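Long-range contacts in 3-isopropylmalate dehydratase small subunit (Campylobacter jejuni, PDB 3Q3W), which forms, with a large subunit, the isopropylmalate isomerase that interconverts 2- and 3-isopropylmalate through 2-isopropylmaleate in leucine biosynthesis: residues 14-18 against 135-139; 76-80 against 128-134; 122-126 against 162-166. All coordinates share one frame; numbering follows the deposited sequence.

Contact 1. Residues 14-18 against 135-139; sequences ACPLE and VDELK
The Pro-16 ring takes the CD2 methyl of Leu-138 over one of its faces, 3.9 Å from Pro-16 CD. At its rim, Pro-16 CB meets Val-135 CG1, while Pro-16 CG rests 3.8 Å from CG of Lys-139. The truly flat group is the carboxylate of Glu-18. Val-135 CG1 sits over its face, 3.7 Å from Glu-18 CD, and Lys-139 NZ approaches from that same side of the plane. NZ forms a salt bridge of 3.0 Å with Glu-18 OE2, meeting the oxygen on its syn side but 30° out of the carboxylate plane. The two chains come from opposite directions, and the bend of Lys-139 at chi3 (-65°) turns its ammonium group back to the glutamate. A long, flexible lysine suits this outer margin, where its CG methylene rests on the proline ring before the chain runs on to the charge.

Deeper in, Leu-138 holds CG anti to the backbone N (chi1 -169°), which carries its methyls to Ala-14. CD2 lies 3.7 Å from Ala-14 CB, a side chain small enough to admit the leucine. The carbonyl oxygen Ala-14 O is buried among these leucine carbons, 3.6 Å from CD2 of Leu-138, and has no polar partner in the model. Cys-15 and Leu-17 point away from the helix, and their backbones pair with strand 73-78. The helix runs obliquely, largely against the direction of the strand, in the layered alpha/beta packing of a helix on a mixed sheet found in the swivelling aconitase C-terminal domain.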
# COMPACT_ATOMS: atom_id res chain seq x y z
N ALA A 14 3.73 -9.54 0.84
CA ALA A 14 3.21 -8.50 1.72
C ALA A 14 4.23 -8.14 2.79
O ALA A 14 4.99 -9.01 3.25
CB ALA A 14 1.94 -8.94 2.33
N CYS A 15 4.23 -6.85 3.18
CA CYS A 15 5.21 -6.28 4.09
C CYS A 15 4.48 -5.51 5.17
O CYS A 15 3.73 -4.58 4.87
CB CYS A 15 6.16 -5.30 3.37
SG CYS A 15 7.41 -4.66 4.50
N PRO A 16 4.72 -5.88 6.43
CA PRO A 16 4.04 -5.18 7.50
C PRO A 16 4.78 -3.93 7.92
O PRO A 16 6.01 -3.96 8.08
CB PRO A 16 4.03 -6.21 8.63
CG PRO A 16 5.26 -7.00 8.41
CD PRO A 16 5.58 -6.97 6.95
N LEU A 17 4.06 -2.84 8.07
CA LEU A 17 4.65 -1.58 8.55
C LEU A 17 3.86 -1.13 9.80
O LEU A 17 2.81 -0.49 9.71
CB LEU A 17 4.62 -0.50 7.46
CG LEU A 17 5.36 -0.85 6.17
CD1 LEU A 17 5.10 0.28 5.07
CD2 LEU A 17 6.82 -1.01 6.35
N GLU A 18 4.43 -1.44 10.96
CA GLU A 18 3.74 -1.30 12.24
C GLU A 18 3.84 0.13 12.73
O GLU A 18 4.46 0.43 13.77
CB GLU A 18 4.35 -2.28 13.23
CG GLU A 18 4.08 -3.74 12.86
CD GLU A 18 4.64 -4.72 13.91
OE1 GLU A 18 4.02 -4.88 14.99
OE2 GLU A 18 5.71 -5.29 13.64
N VAL A 135 -0.28 -9.20 10.65
CA VAL A 135 1.03 -8.73 10.91
C VAL A 135 1.82 -9.77 11.68
O VAL A 135 2.91 -10.14 11.23
CB VAL A 135 1.02 -7.44 11.71
CG1 VAL A 135 2.47 -7.15 12.24
CG2 VAL A 135 0.50 -6.29 10.84
N ASP A 136 1.23 -10.32 12.76
CA ASP A 136 1.94 -11.28 13.58
C ASP A 136 2.36 -12.48 12.76
O ASP A 136 3.51 -12.91 12.78
CB ASP A 136 1.11 -11.79 14.74
CG ASP A 136 1.87 -12.80 15.56
OD1 ASP A 136 1.55 -14.00 15.50
OD2 ASP A 136 2.84 -12.37 16.19
N GLU A 137 1.43 -13.02 12.01
CA GLU A 137 1.75 -14.18 11.22
C GLU A 137 2.76 -13.85 10.09
O GLU A 137 3.63 -14.66 9.79
CB GLU A 137 0.44 -14.71 10.65
CG GLU A 137 0.56 -15.82 9.62
CD GLU A 137 0.96 -17.13 10.19
OE1 GLU A 137 0.63 -17.39 11.37
OE2 GLU A 137 1.60 -17.92 9.45
N LEU A 138 2.60 -12.69 9.47
CA LEU A 138 3.42 -12.32 8.31
C LEU A 138 4.88 -12.21 8.70
O LEU A 138 5.80 -12.62 7.97
CB LEU A 138 2.92 -11.00 7.71
CG LEU A 138 3.45 -10.56 6.34
CD1 LEU A 138 3.39 -11.66 5.28
CD2 LEU A 138 2.62 -9.35 5.95
N LYS A 139 5.10 -11.63 9.86
CA LYS A 139 6.44 -11.47 10.37
C LYS A 139 7.06 -12.79 10.67
O LYS A 139 8.24 -13.03 10.34
CB LYS A 139 6.39 -10.69 11.63
CG LYS A 139 6.02 -9.27 11.42
CD LYS A 139 6.29 -8.52 12.68
CE LYS A 139 5.43 -8.93 13.84
NZ LYS A 139 5.77 -8.03 14.95

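Contact 2. Residues 76-80 against 128-134; sequences LVSFE and KDEVLEI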
# COMPACT_ATOMS: atom_id res chain seq x y z
N LEU A 76 1.03 -3.99 1.32
CA LEU A 76 1.45 -3.44 2.61
C LEU A 76 0.39 -3.73 3.64
O LEU A 76 -0.80 -3.74 3.32
CB LEU A 76 1.70 -1.94 2.54
CG LEU A 76 2.81 -1.42 1.60
CD1 LEU A 76 2.92 0.12 1.68
CD2 LEU A 76 4.16 -2.07 1.86
N VAL A 77 0.81 -4.00 4.87
CA VAL A 77 -0.10 -4.13 5.98
C VAL A 77 0.33 -3.13 7.03
O VAL A 77 1.44 -3.21 7.57
CB VAL A 77 -0.06 -5.55 6.53
CG1 VAL A 77 -1.17 -5.74 7.59
CG2 VAL A 77 -0.22 -6.51 5.42
N SER A 78 -0.53 -2.16 7.31
CA SER A 78 -0.24 -1.10 8.26
C SER A 78 -1.34 -0.90 9.30
O SER A 78 -2.32 -1.63 9.34
CB SER A 78 -0.01 0.20 7.53
OG SER A 78 0.82 1.07 8.28
N PHE A 79 -1.16 0.09 10.15
CA PHE A 79 -2.11 0.32 11.21
C PHE A 79 -2.99 1.47 10.78
O PHE A 79 -3.03 1.82 9.59
CB PHE A 79 -1.39 0.58 12.52
CG PHE A 79 -0.60 -0.61 13.07
CD1 PHE A 79 -0.94 -1.91 12.76
CD2 PHE A 79 0.43 -0.39 13.98
CE1 PHE A 79 -0.25 -2.95 13.31
CE2 PHE A 79 1.13 -1.43 14.55
CZ PHE A 79 0.79 -2.71 14.21
N GLU A 80 -3.73 2.05 11.73
CA GLU A 80 -4.83 2.94 11.42
C GLU A 80 -4.42 4.26 10.83
O GLU A 80 -3.32 4.73 11.03
CB GLU A 80 -5.73 3.20 12.64
CG GLU A 80 -4.99 3.60 13.95
CD GLU A 80 -4.76 2.40 14.90
OE1 GLU A 80 -4.15 1.39 14.47
OE2 GLU A 80 -5.19 2.48 16.07
N LYS A 128 -9.33 -4.14 13.17
CA LYS A 128 -7.99 -4.02 13.74
C LYS A 128 -7.48 -5.36 14.24
O LYS A 128 -6.30 -5.68 14.07
CB LYS A 128 -7.98 -2.93 14.83
CG LYS A 128 -7.04 -3.19 16.01
CD LYS A 128 -6.05 -2.06 16.24
CE LYS A 128 -4.84 -2.22 15.35
NZ LYS A 128 -3.84 -1.15 15.61
N ASP A 129 -8.36 -6.16 14.85
CA ASP A 129 -7.99 -7.52 15.27
C ASP A 129 -7.47 -8.33 14.10
O ASP A 129 -6.51 -9.09 14.24
CB ASP A 129 -9.15 -8.25 15.97
CG ASP A 129 -10.22 -8.77 15.00
OD1 ASP A 129 -10.43 -10.01 14.95
OD2 ASP A 129 -10.89 -7.95 14.32
N GLU A 130 -8.08 -8.18 12.93
CA GLU A 130 -7.69 -8.96 11.77
C GLU A 130 -6.32 -8.44 11.27
O GLU A 130 -5.46 -9.24 10.94
CB GLU A 130 -8.74 -8.89 10.67
CG GLU A 130 -10.13 -9.62 10.94
CD GLU A 130 -11.20 -9.33 9.84
OE1 GLU A 130 -11.08 -8.28 9.16
OE2 GLU A 130 -12.15 -10.14 9.65
N VAL A 131 -6.12 -7.12 11.27
CA VAL A 131 -4.83 -6.52 10.89
C VAL A 131 -3.70 -7.03 11.82
O VAL A 131 -2.62 -7.36 11.37
CB VAL A 131 -4.86 -4.97 10.92
CG1 VAL A 131 -3.49 -4.39 10.59
CG2 VAL A 131 -5.92 -4.40 9.96
N LEU A 132 -4.00 -7.13 13.12
CA LEU A 132 -3.00 -7.43 14.14
C LEU A 132 -2.53 -8.86 13.98
O LEU A 132 -1.33 -9.17 14.10
CB LEU A 132 -3.64 -7.22 15.52
CG LEU A 132 -2.91 -6.24 16.44
CD1 LEU A 132 -2.12 -5.22 15.65
CD2 LEU A 132 -3.92 -5.58 17.39
N GLU A 133 -3.50 -9.71 13.70
CA GLU A 133 -3.29 -11.12 13.41
C GLU A 133 -2.46 -11.31 12.15
O GLU A 133 -1.57 -12.13 12.14
CB GLU A 133 -4.67 -11.79 13.26
CG GLU A 133 -4.72 -13.20 12.72
CD GLU A 133 -6.13 -13.81 12.83
OE1 GLU A 133 -7.11 -13.07 12.97
OE2 GLU A 133 -6.27 -15.05 12.78
N ILE A 134 -2.82 -10.62 11.08
CA ILE A 134 -2.03 -10.65 9.80
C ILE A 134 -0.56 -10.33 10.01
O ILE A 134 0.26 -11.10 9.62
CB ILE A 134 -2.64 -9.71 8.75
CG1 ILE A 134 -3.88 -10.38 8.15
CG2 ILE A 134 -1.69 -9.40 7.65
CD1 ILE A 134 -4.81 -9.41 7.51
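Val-77 presses its CG1 methyl against two residues one helical turn apart, 3.7 Å from CG2 of Ile-134 and 4.0 Å from CG1 of Val-131. Beta-branched residues suit both partners: they give the strand and the helix short, stiff surfaces that fit closely. CG1 of Val-131, set anti to its own nitrogen (chi1 177°), faces the strand and also approaches the edge of the Phe-79 ring near its plane. The same methyl comes within 3.2 Å of Ser-78 O, a tight fit against the oxygen end of the carbonyl, which is buried here with no polar partner in the model. Ser-78 sends CB away from the helix, and its OG is bonded to Leu-17 O in the adjoining strand.

Toward the outside, the phenyl ring of Phe-79 extends the apolar surface. Its CE1 lies 3.8 Å from CD1 of Leu-132, whose side chain crosses that of the phenylalanine at about a right angle. Lys-128 was modelled in two conformers; in the one given here, NZ stands over a face of the Phe-79 ring, 4.4 Å from the centroid and 24° off the normal, a cation-pi arrangement. In that same conformer NZ makes a 2.8 Å salt bridge to the syn lone pair of Glu-80 OE1. The glutamate reaches back by a bend at chi2 (-97°). Neither interaction need hold in the other conformer, so this charged margin is probably less fixed than the valine-isoleucine interior. The whole is an oblique helix-on-sheet layer: the first turns of helix 128-140 cover the C-terminal end of strand 73-78 in the aconitase-type swivelling fold.

Contact 3. Residues 122-126 against 162-166; sequences LTIEL and FSFDL
Phe-164 fills the tight part of the contact: CG1 of Ile-124 stands over the centre of its ring, 4.0 Å from the centroid and 7° off the normal, in a CH-pi contact. The isoleucine's other branch, CG2, reaches Phe-164 CG at 3.8 Å, and this branching lets one residue cover both the ring and its root. Phe-164 CG lies between its backbone N and carbonyl carbon (chi1 67°), which aims the ring at strand 122-125. Next to it, Leu-126 forks, with CD1 on CB of Phe-162 and CD2 beside Ser-163 O. At the far end, Leu-122 CD1 and Leu-166 CD2 meet at 3.8 Å, with Leu-174 of helix 168-176 beside both.

The other flank is looser and wetter. A water links Glu-125 O to Asp-165 N, bridging backbones that do not pair directly. The Glu-125 carboxylate turns instead to Lys-113, and Asp-165 is exposed. Strand 122-125 and its end thus pack, through isoleucine, leucine and phenylalanine, on the end of strand 160-163 and the chain just after it, consistent with the swivelling beta/beta/alpha fold of the aconitase C-terminal family, in which parallel and antiparallel strands face one another.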
# COMPACT_ATOMS: atom_id res chain seq x y z
N LEU A 122 -5.62 -0.60 -4.48
CA LEU A 122 -6.72 -1.12 -3.67
C LEU A 122 -6.53 -1.00 -2.17
O LEU A 122 -5.59 -1.57 -1.57
CB LEU A 122 -7.00 -2.57 -4.01
CG LEU A 122 -8.15 -3.26 -3.29
CD1 LEU A 122 -9.49 -2.46 -3.38
CD2 LEU A 122 -8.34 -4.66 -3.89
N THR A 123 -7.47 -0.32 -1.55
CA THR A 123 -7.42 -0.04 -0.13
C THR A 123 -8.43 -0.94 0.61
O THR A 123 -9.65 -0.80 0.46
CB THR A 123 -7.76 1.41 0.08
OG1 THR A 123 -9.06 1.62 -0.44
CG2 THR A 123 -6.80 2.28 -0.69
N ILE A 124 -7.88 -1.87 1.38
CA ILE A 124 -8.63 -2.91 2.07
C ILE A 124 -8.70 -2.59 3.53
O ILE A 124 -7.67 -2.60 4.24
CB ILE A 124 -7.94 -4.26 1.90
CG1 ILE A 124 -8.01 -4.66 0.43
CG2 ILE A 124 -8.58 -5.32 2.81
CD1 ILE A 124 -7.00 -5.70 -0.02
N GLU A 125 -9.91 -2.31 4.00
CA GLU A 125 -10.12 -2.01 5.40
C GLU A 125 -10.49 -3.32 6.08
O GLU A 125 -11.46 -3.98 5.66
CB GLU A 125 -11.21 -0.95 5.60
CG GLU A 125 -10.73 0.46 5.27
CD GLU A 125 -11.83 1.53 5.30
OE1 GLU A 125 -13.04 1.17 5.47
OE2 GLU A 125 -11.45 2.74 5.20
N LEU A 126 -9.70 -3.71 7.08
CA LEU A 126 -10.00 -4.87 7.93
C LEU A 126 -10.21 -4.43 9.38
O LEU A 126 -9.74 -3.38 9.79
CB LEU A 126 -8.88 -5.90 7.85
CG LEU A 126 -8.75 -6.57 6.47
CD1 LEU A 126 -7.81 -7.79 6.52
CD2 LEU A 126 -10.15 -6.96 5.94
N PHE A 162 -10.31 -13.30 5.11
CA PHE A 162 -10.90 -12.11 5.64
C PHE A 162 -11.75 -11.53 4.54
O PHE A 162 -11.41 -11.67 3.35
CB PHE A 162 -9.79 -11.15 6.03
CG PHE A 162 -8.76 -11.76 6.93
CD1 PHE A 162 -8.82 -11.57 8.30
CD2 PHE A 162 -7.74 -12.57 6.40
CE1 PHE A 162 -7.86 -12.14 9.15
CE2 PHE A 162 -6.78 -13.15 7.23
CZ PHE A 162 -6.84 -12.94 8.61
N SER A 163 -12.87 -10.90 4.91
CA SER A 163 -13.73 -10.22 3.93
C SER A 163 -13.61 -8.72 4.10
O SER A 163 -13.33 -8.24 5.19
CB SER A 163 -15.19 -10.64 4.11
OG SER A 163 -15.71 -10.24 5.37
N PHE A 164 -13.83 -7.97 3.01
CA PHE A 164 -13.83 -6.50 3.04
C PHE A 164 -14.89 -5.84 2.14
O PHE A 164 -15.42 -6.44 1.21
CB PHE A 164 -12.42 -5.97 2.70
CG PHE A 164 -11.98 -6.21 1.26
CD1 PHE A 164 -12.11 -5.22 0.30
CD2 PHE A 164 -11.40 -7.42 0.89
CE1 PHE A 164 -11.74 -5.45 -1.02
CE2 PHE A 164 -11.00 -7.65 -0.43
CZ PHE A 164 -11.16 -6.66 -1.37
N ASP A 165 -15.17 -4.59 2.42
CA ASP A 165 -16.13 -3.79 1.67
C ASP A 165 -15.45 -2.90 0.65
O ASP A 165 -14.31 -2.52 0.83
CB ASP A 165 -16.92 -2.89 2.62
CG ASP A 165 -18.00 -3.64 3.34
OD1 ASP A 165 -18.66 -4.48 2.67
OD2 ASP A 165 -18.21 -3.38 4.55
N LEU A 166 -16.18 -2.52 -0.40
CA LEU A 166 -15.75 -1.45 -1.28
C LEU A 166 -16.92 -0.94 -2.10
O LEU A 166 -17.68 -1.74 -2.67
CB LEU A 166 -14.65 -1.91 -2.24
CG LEU A 166 -13.79 -0.79 -2.82
CD1 LEU A 166 -12.77 -0.30 -1.78
CD2 LEU A 166 -13.07 -1.27 -4.07
O HOH W 1 -14.12 -3.57 4.56

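From the N terminus, strand 9-17 is covered only when the chain reaches helix 128-140, and contact 1 closes this longest loop. Contact 2 is nested inside it, bringing strand 73-78, the neighbour of strand 9-17, under the first turns of the same helix. Contacts 1 and 2 therefore form one continuous interface, joined where Val-135 packs on Val-77. Strand 122-125 leads directly into the helix, and contact 3 closes only after the chain has passed through strands 145-149 and 154-157, so it crosses both other loops. It touches contact 2 through Ile-134, which meets Leu-126 and Phe-162. Together they tie the helix to the sheet's middle and join outer strand 122-125 to the end of outer strand 160-163 and the loop beyond.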